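Long-range contact in beta-agarase AgaA (Microbulbifer thermotolerans, PDB 3WZ1), which cleaves the beta-1,4-galactosidic linkages of agarose from within the chain, releasing neoagarotetraose as its main product: residues Glu144-Leu152 against Ser172-Arg183. Residues are numbered along the deposited sequence; the frame is centred on the assembly and turned at random.
Sequences EWYAERLHL and SWYADGKGTKWR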
ATOM      1  N   GLU A 144       0.456   3.677 -20.800  1.00 14.29           N
ATOM      2  CA  GLU A 144      -0.769   4.392 -20.525  1.00 13.98           C
ATOM      3  C   GLU A 144      -1.836   3.506 -19.846  1.00 12.10           C
ATOM      4  O   GLU A 144      -2.565   3.978 -18.984  1.00 11.57           O
ATOM      5  CB  GLU A 144      -1.318   4.999 -21.821  1.00 15.02           C
ATOM      6  CG  GLU A 144      -0.393   6.081 -22.398  1.00 16.25           C
ATOM      7  CD  GLU A 144       0.674   5.578 -23.360  1.00 16.60           C
ATOM      8  OE1 GLU A 144       0.846   4.342 -23.604  1.00 17.69           O
ATOM      9  OE2 GLU A 144       1.370   6.430 -23.944  1.00 19.29           O
ATOM     10  N   TRP A 145      -1.893   2.237 -20.218  1.00 11.82           N
ATOM     11  CA  TRP A 145      -2.887   1.336 -19.629  1.00 10.55           C
ATOM     12  C   TRP A 145      -2.676   1.258 -18.114  1.00 10.65           C
ATOM     13  O   TRP A 145      -3.619   1.383 -17.328  1.00 10.09           O
ATOM     14  CB  TRP A 145      -2.807  -0.081 -20.224  1.00 10.42           C
ATOM     15  CG  TRP A 145      -3.930  -0.956 -19.788  1.00 10.07           C
ATOM     16  CD1 TRP A 145      -5.162  -1.065 -20.390  1.00 10.34           C
ATOM     17  CD2 TRP A 145      -3.972  -1.836 -18.656  1.00  9.52           C
ATOM     18  NE1 TRP A 145      -5.940  -1.948 -19.720  1.00 10.41           N
ATOM     19  CE2 TRP A 145      -5.245  -2.442 -18.646  1.00 10.07           C
ATOM     20  CE3 TRP A 145      -3.054  -2.190 -17.655  1.00  9.39           C
ATOM     21  CZ2 TRP A 145      -5.624  -3.358 -17.675  1.00  9.78           C
ATOM     22  CZ3 TRP A 145      -3.443  -3.116 -16.702  1.00  9.34           C
ATOM     23  CH2 TRP A 145      -4.707  -3.683 -16.718  1.00  9.75           C
ATOM     24  N   TYR A 146      -1.421   1.070 -17.700  1.00 10.02           N
ATOM     25  CA  TYR A 146      -1.137   0.961 -16.269  1.00  9.87           C
ATOM     26  C   TYR A 146      -1.372   2.263 -15.517  1.00  9.75           C
ATOM     27  O   TYR A 146      -1.814   2.272 -14.358  1.00 10.05           O
ATOM     28  CB  TYR A 146       0.288   0.448 -16.028  1.00  9.37           C
ATOM     29  CG  TYR A 146       0.428  -1.024 -16.372  1.00  9.80           C
ATOM     30  CD1 TYR A 146      -0.004  -1.998 -15.481  1.00 10.35           C
ATOM     31  CD2 TYR A 146       0.937  -1.456 -17.594  1.00 10.20           C
ATOM     32  CE1 TYR A 146       0.062  -3.346 -15.782  1.00 10.93           C
ATOM     33  CE2 TYR A 146       1.024  -2.808 -17.889  1.00 10.73           C
ATOM     34  CZ  TYR A 146       0.597  -3.751 -16.979  1.00 10.86           C
ATOM     35  OH  TYR A 146       0.685  -5.096 -17.276  1.00 12.10           O
ATOM     36  N   ALA A 147      -1.104   3.383 -16.162  1.00 10.15           N
ATOM     37  CA  ALA A 147      -1.291   4.692 -15.542  1.00 10.16           C
ATOM     38  C   ALA A 147      -2.754   5.006 -15.216  1.00 10.29           C
ATOM     39  O   ALA A 147      -3.038   5.847 -14.373  1.00 10.82           O
ATOM     40  CB  ALA A 147      -0.705   5.773 -16.428  1.00 10.41           C
ATOM     41  N   GLU A 148      -3.669   4.322 -15.890  1.00 10.44           N
ATOM     42  CA  GLU A 148      -5.099   4.477 -15.618  1.00 11.41           C
ATOM     43  C   GLU A 148      -5.676   3.416 -14.695  1.00 11.42           C
ATOM     44  O   GLU A 148      -6.910   3.375 -14.505  1.00 12.20           O
ATOM     45  CB  GLU A 148      -5.881   4.547 -16.939  1.00 12.53           C
ATOM     46  CG  GLU A 148      -5.536   5.811 -17.697  1.00 14.21           C
ATOM     47  CD  GLU A 148      -6.151   5.931 -19.074  1.00 16.32           C
ATOM     48  OE1 GLU A 148      -6.998   5.113 -19.451  1.00 18.00           O
ATOM     49  OE2 GLU A 148      -5.755   6.888 -19.776  1.00 18.96           O
ATOM     50  N   ARG A 149      -4.829   2.609 -14.050  1.00 10.54           N
ATOM     51  CA  ARG A 149      -5.291   1.445 -13.289  0.50 10.18           C
ATOM     52  C   ARG A 149      -4.766   1.468 -11.831  1.00 10.12           C
ATOM     53  O   ARG A 149      -3.641   1.890 -11.583  1.00  9.98           O
ATOM     54  CB  ARG A 149      -4.841   0.161 -14.009  0.50 10.25           C
ATOM     55  CG  ARG A 149      -5.199   0.090 -15.507  0.50 10.25           C
ATOM     56  CD  ARG A 149      -6.399  -0.787 -15.723  0.50  9.59           C
ATOM     57  NE  ARG A 149      -7.333  -0.611 -16.861  0.50  8.63           N
ATOM     58  CZ  ARG A 149      -7.325   0.236 -17.908  0.50  8.17           C
ATOM     59  NH1 ARG A 149      -6.379   1.125 -18.194  0.50  6.82           N
ATOM     60  NH2 ARG A 149      -8.364   0.155 -18.718  0.50  8.36           N
ATOM     61  N   LEU A 150      -5.578   0.972 -10.904  1.00  9.63           N
ATOM     62  CA  LEU A 150      -5.141   0.636  -9.525  1.00  9.29           C
ATOM     63  C   LEU A 150      -5.249  -0.881  -9.402  1.00  9.32           C
ATOM     64  O   LEU A 150      -6.276  -1.468  -9.751  1.00  9.65           O
ATOM     65  CB  LEU A 150      -6.049   1.296  -8.493  1.00  9.18           C
ATOM     66  CG  LEU A 150      -6.052   2.824  -8.488  1.00  9.12           C
ATOM     67  CD1 LEU A 150      -7.189   3.358  -7.605  1.00  9.51           C
ATOM     68  CD2 LEU A 150      -4.696   3.391  -8.048  1.00  9.51           C
ATOM     69  N   HIS A 151      -4.200  -1.542  -8.932  1.00  9.13           N
ATOM     70  CA  HIS A 151      -4.240  -2.979  -8.769  1.00  9.28           C
ATOM     71  C   HIS A 151      -4.854  -3.263  -7.400  1.00  9.65           C
ATOM     72  O   HIS A 151      -4.267  -2.907  -6.362  1.00  9.93           O
ATOM     73  CB  HIS A 151      -2.834  -3.570  -8.863  1.00  9.25           C
ATOM     74  CG  HIS A 151      -2.814  -5.058  -8.880  1.00  9.30           C
ATOM     75  ND1 HIS A 151      -1.881  -5.792  -8.186  1.00  9.28           N
ATOM     76  CD2 HIS A 151      -3.606  -5.956  -9.508  1.00  9.09           C
ATOM     77  CE1 HIS A 151      -2.104  -7.076  -8.372  1.00  9.60           C
ATOM     78  NE2 HIS A 151      -3.130  -7.199  -9.198  1.00  9.20           N
ATOM     79  N   LEU A 152      -6.024  -3.890  -7.399  1.00  9.39           N
ATOM     80  CA  LEU A 152      -6.756  -4.203  -6.159  1.00  9.51           C
ATOM     81  C   LEU A 152      -6.605  -5.670  -5.913  1.00  9.26           C
ATOM     82  O   LEU A 152      -7.162  -6.471  -6.655  1.00  9.31           O
ATOM     83  CB  LEU A 152      -8.231  -3.855  -6.309  1.00  9.83           C
ATOM     84  CG  LEU A 152      -8.536  -2.427  -6.781  1.00 10.60           C
ATOM     85  CD1 LEU A 152     -10.041  -2.243  -6.910  1.00 11.01           C
ATOM     86  CD2 LEU A 152      -7.945  -1.386  -5.857  1.00 10.83           C
ATOM     87  N   SER A 172      -9.564  -6.987 -11.066  1.00 11.16           N
ATOM     88  CA  SER A 172      -8.460  -6.709 -10.131  1.00 10.87           C
ATOM     89  C   SER A 172      -7.576  -5.542 -10.577  1.00 10.99           C
ATOM     90  O   SER A 172      -6.707  -5.091  -9.810  1.00 10.82           O
ATOM     91  CB  SER A 172      -7.621  -7.962  -9.903  1.00 10.95           C
ATOM     92  OG  SER A 172      -6.912  -8.336 -11.081  1.00 10.94           O
ATOM     93  N   TRP A 173      -7.757  -5.061 -11.809  1.00 10.57           N
ATOM     94  CA  TRP A 173      -7.128  -3.822 -12.253  1.00 10.64           C
ATOM     95  C   TRP A 173      -8.214  -2.793 -12.536  1.00 11.05           C
ATOM     96  O   TRP A 173      -8.943  -2.872 -13.541  1.00 11.93           O
ATOM     97  CB  TRP A 173      -6.262  -4.053 -13.490  1.00 10.49           C
ATOM     98  CG  TRP A 173      -5.108  -4.944 -13.266  1.00 10.74           C
ATOM     99  CD1 TRP A 173      -5.089  -6.308 -13.332  1.00 10.69           C
ATOM    100  CD2 TRP A 173      -3.769  -4.542 -12.964  1.00 10.75           C
ATOM    101  NE1 TRP A 173      -3.838  -6.784 -13.077  1.00 10.74           N
ATOM    102  CE2 TRP A 173      -2.999  -5.722 -12.849  1.00 10.36           C
ATOM    103  CE3 TRP A 173      -3.147  -3.301 -12.769  1.00 11.20           C
ATOM    104  CZ2 TRP A 173      -1.641  -5.701 -12.548  1.00 10.67           C
ATOM    105  CZ3 TRP A 173      -1.787  -3.292 -12.477  1.00 10.74           C
ATOM    106  CH2 TRP A 173      -1.058  -4.482 -12.385  1.00 10.58           C
ATOM    107  N   TYR A 174      -8.369  -1.846 -11.619  1.00 10.86           N
ATOM    108  CA  TYR A 174      -9.494  -0.919 -11.626  1.00 10.93           C
ATOM    109  C   TYR A 174      -9.177   0.381 -12.360  1.00 11.03           C
ATOM    110  O   TYR A 174      -8.195   1.062 -12.044  1.00 11.23           O
ATOM    111  CB  TYR A 174      -9.917  -0.603 -10.177  1.00 11.15           C
ATOM    112  CG  TYR A 174     -10.957   0.500 -10.122  1.00 11.21           C
ATOM    113  CD1 TYR A 174     -12.298   0.210 -10.366  1.00 11.87           C
ATOM    114  CD2 TYR A 174     -10.603   1.823  -9.907  1.00 11.93           C
ATOM    115  CE1 TYR A 174     -13.250   1.207 -10.365  1.00 11.82           C
ATOM    116  CE2 TYR A 174     -11.555   2.831  -9.908  1.00 12.18           C
ATOM    117  CZ  TYR A 174     -12.877   2.505 -10.153  1.00 12.59           C
ATOM    118  OH  TYR A 174     -13.831   3.495 -10.160  1.00 14.13           O
ATOM    119  N   ALA A 175     -10.049   0.745 -13.315  1.00 10.79           N
ATOM    120  CA  ALA A 175     -10.035   2.057 -13.953  1.00 11.73           C
ATOM    121  C   ALA A 175     -11.427   2.676 -13.742  1.00 12.06           C
ATOM    122  O   ALA A 175     -12.405   1.928 -13.682  1.00 13.51           O
ATOM    123  CB  ALA A 175      -9.734   1.929 -15.443  1.00 11.87           C
ATOM    124  N   ASP A 176     -11.515   4.002 -13.698  1.00 13.45           N
ATOM    125  CA  ASP A 176     -12.805   4.657 -13.420  1.00 14.25           C
ATOM    126  C   ASP A 176     -13.682   4.867 -14.647  1.00 16.17           C
ATOM    127  O   ASP A 176     -14.830   5.296 -14.509  1.00 17.57           O
ATOM    128  CB  ASP A 176     -12.619   5.958 -12.618  1.00 14.72           C
ATOM    129  CG  ASP A 176     -11.991   7.110 -13.410  1.00 14.39           C
ATOM    130  OD1 ASP A 176     -11.536   6.939 -14.560  1.00 14.71           O
ATOM    131  OD2 ASP A 176     -11.929   8.217 -12.828  1.00 16.04           O
ATOM    132  N   GLY A 177     -13.153   4.569 -15.831  1.00 16.73           N
ATOM    133  CA  GLY A 177     -13.899   4.775 -17.080  1.00 18.85           C
ATOM    134  C   GLY A 177     -13.901   6.205 -17.575  1.00 20.81           C
ATOM    135  O   GLY A 177     -14.502   6.494 -18.620  1.00 23.60           O
ATOM    136  N   LYS A 178     -13.236   7.106 -16.856  1.00 20.78           N
ATOM    137  CA  LYS A 178     -13.157   8.512 -17.217  1.00 21.57           C
ATOM    138  C   LYS A 178     -11.761   8.885 -17.726  1.00 20.20           C
ATOM    139  O   LYS A 178     -11.520  10.038 -18.075  1.00 22.01           O
ATOM    140  CB  LYS A 178     -13.550   9.378 -16.024  1.00 24.03           C
ATOM    141  CG  LYS A 178     -14.927   9.019 -15.482  1.00 26.78           C
ATOM    142  CD  LYS A 178     -15.315   9.845 -14.274  1.00 29.95           C
ATOM    143  CE  LYS A 178     -16.761   9.566 -13.912  1.00 32.81           C
ATOM    144  NZ  LYS A 178     -17.059   9.959 -12.508  1.00 35.10           N
ATOM    145  N   GLY A 179     -10.852   7.906 -17.787  1.00 18.41           N
ATOM    146  CA  GLY A 179      -9.474   8.149 -18.227  1.00 17.30           C
ATOM    147  C   GLY A 179      -8.549   8.751 -17.168  1.00 15.92           C
ATOM    148  O   GLY A 179      -7.486   9.245 -17.501  1.00 15.60           O
ATOM    149  N   THR A 180      -8.962   8.707 -15.899  1.00 14.96           N
ATOM    150  CA  THR A 180      -8.201   9.273 -14.800  1.00 13.96           C
ATOM    151  C   THR A 180      -6.860   8.564 -14.690  1.00 13.31           C
ATOM    152  O   THR A 180      -6.803   7.343 -14.663  1.00 12.74           O
ATOM    153  CB  THR A 180      -8.955   9.099 -13.468  1.00 14.45           C
ATOM    154  OG1 THR A 180     -10.165   9.880 -13.517  1.00 14.83           O
ATOM    155  CG2 THR A 180      -8.129   9.572 -12.298  1.00 14.74           C
ATOM    156  N   LYS A 181      -5.808   9.352 -14.650  1.00 12.80           N
ATOM    157  CA  LYS A 181      -4.460   8.846 -14.389  1.00 13.55           C
ATOM    158  C   LYS A 181      -4.219   9.134 -12.927  1.00 11.99           C
ATOM    159  O   LYS A 181      -4.087  10.281 -12.508  1.00 11.30           O
ATOM    160  CB  LYS A 181      -3.453   9.526 -15.294  1.00 15.57           C
ATOM    161  CG  LYS A 181      -3.657   9.175 -16.768  1.00 18.32           C
ATOM    162  CD  LYS A 181      -3.157  10.285 -17.657  1.00 22.13           C
ATOM    163  CE  LYS A 181      -3.208   9.887 -19.121  1.00 25.00           C
ATOM    164  NZ  LYS A 181      -4.606   9.621 -19.535  1.00 26.91           N
ATOM    165  N   TRP A 182      -4.174   8.059 -12.141  1.00 11.17           N
ATOM    166  CA  TRP A 182      -4.166   8.175 -10.690  1.00 11.28           C
ATOM    167  C   TRP A 182      -2.982   9.000 -10.181  1.00 11.32           C
ATOM    168  O   TRP A 182      -3.120   9.734  -9.211  1.00 11.29           O
ATOM    169  CB  TRP A 182      -4.213   6.779 -10.045  1.00 11.05           C
ATOM    170  CG  TRP A 182      -5.391   5.994 -10.552  1.00 11.11           C
ATOM    171  CD1 TRP A 182      -5.385   5.048 -11.509  1.00 11.41           C
ATOM    172  CD2 TRP A 182      -6.766   6.186 -10.185  1.00 11.32           C
ATOM    173  NE1 TRP A 182      -6.660   4.596 -11.751  1.00 11.21           N
ATOM    174  CE2 TRP A 182      -7.532   5.295 -10.958  1.00 10.97           C
ATOM    175  CE3 TRP A 182      -7.418   7.032  -9.282  1.00 11.40           C
ATOM    176  CZ2 TRP A 182      -8.923   5.214 -10.849  1.00 11.30           C
ATOM    177  CZ3 TRP A 182      -8.781   6.943  -9.161  1.00 11.44           C
ATOM    178  CH2 TRP A 182      -9.529   6.056  -9.949  1.00 11.39           C
ATOM    179  N   ARG A 183      -1.840   8.913 -10.863  1.00 11.53           N
ATOM    180  CA  ARG A 183      -0.652   9.699 -10.501  1.00 12.57           C
ATOM    181  C   ARG A 183      -0.839  11.228 -10.511  1.00 12.35           C
ATOM    182  O   ARG A 183      -0.043  11.960  -9.900  1.00 12.23           O
ATOM    183  CB  ARG A 183       0.530   9.356 -11.425  1.00 13.55           C
ATOM    184  CG  ARG A 183       0.211   9.704 -12.881  1.00 15.39           C
ATOM    185  CD  ARG A 183       1.358  10.261 -13.678  1.00 16.88           C
ATOM    186  NE  ARG A 183       0.802  10.735 -14.955  1.00 17.16           N
ATOM    187  CZ  ARG A 183       0.587   9.994 -16.042  1.00 15.64           C
ATOM    188  NH1 ARG A 183       0.869   8.712 -16.086  1.00 14.65           N
ATOM    189  NH2 ARG A 183       0.077  10.575 -17.133  1.00 16.28           N
TER
HETATM  190  O   HOH W   1      -1.369   6.623 -12.481  1.00 13.53           O
HETATM  191  O   HOH W   2      -8.858   5.263 -14.635  1.00 11.79           O
HETATM  192  O   HOH W   3      -4.440  -9.367 -10.293  1.00 10.52           O
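The indole of W173 lies between H151 and W145. H151 forms an offset stack on one face, with CD2 3.4 Å from W173 CE2. W145 comes over the opposite face obliquely, ring planes 53° apart, its CZ3 3.9 Å from W173 CE3. Y146 turns its ring edge toward the W173 six-membered ring, CD1 3.7 Å from W173 CZ3. H151 lays both CB and imidazole over the indole because its chi1 of -173° turns CG away from the backbone N, while its ND1 is hydrogen-bonded to E134, the predicted proton donor. An alanine replacing W173 would remove the surface between H151 and W145, and would probably leave the imidazole freer to tilt. Beneath this cluster, L150 and Y174 form an antiparallel hydrogen-bonded pair (Y174 N to L150 O, 2.8 Å). L150 points to the other side of the sheet, CG squarely over the five-membered ring of W182, 3.6 Å from its centroid. Further along, E148 and K181 run side by side into a salt bridge, OE2 to NZ 3.0 Å, the ammonium group meeting OE2 on its anti side. The arrangement is a short antiparallel strand pairing in the beta-jelly roll of the GH16 catalytic domain, its aromatic cluster packed beside the predicted catalytic acid.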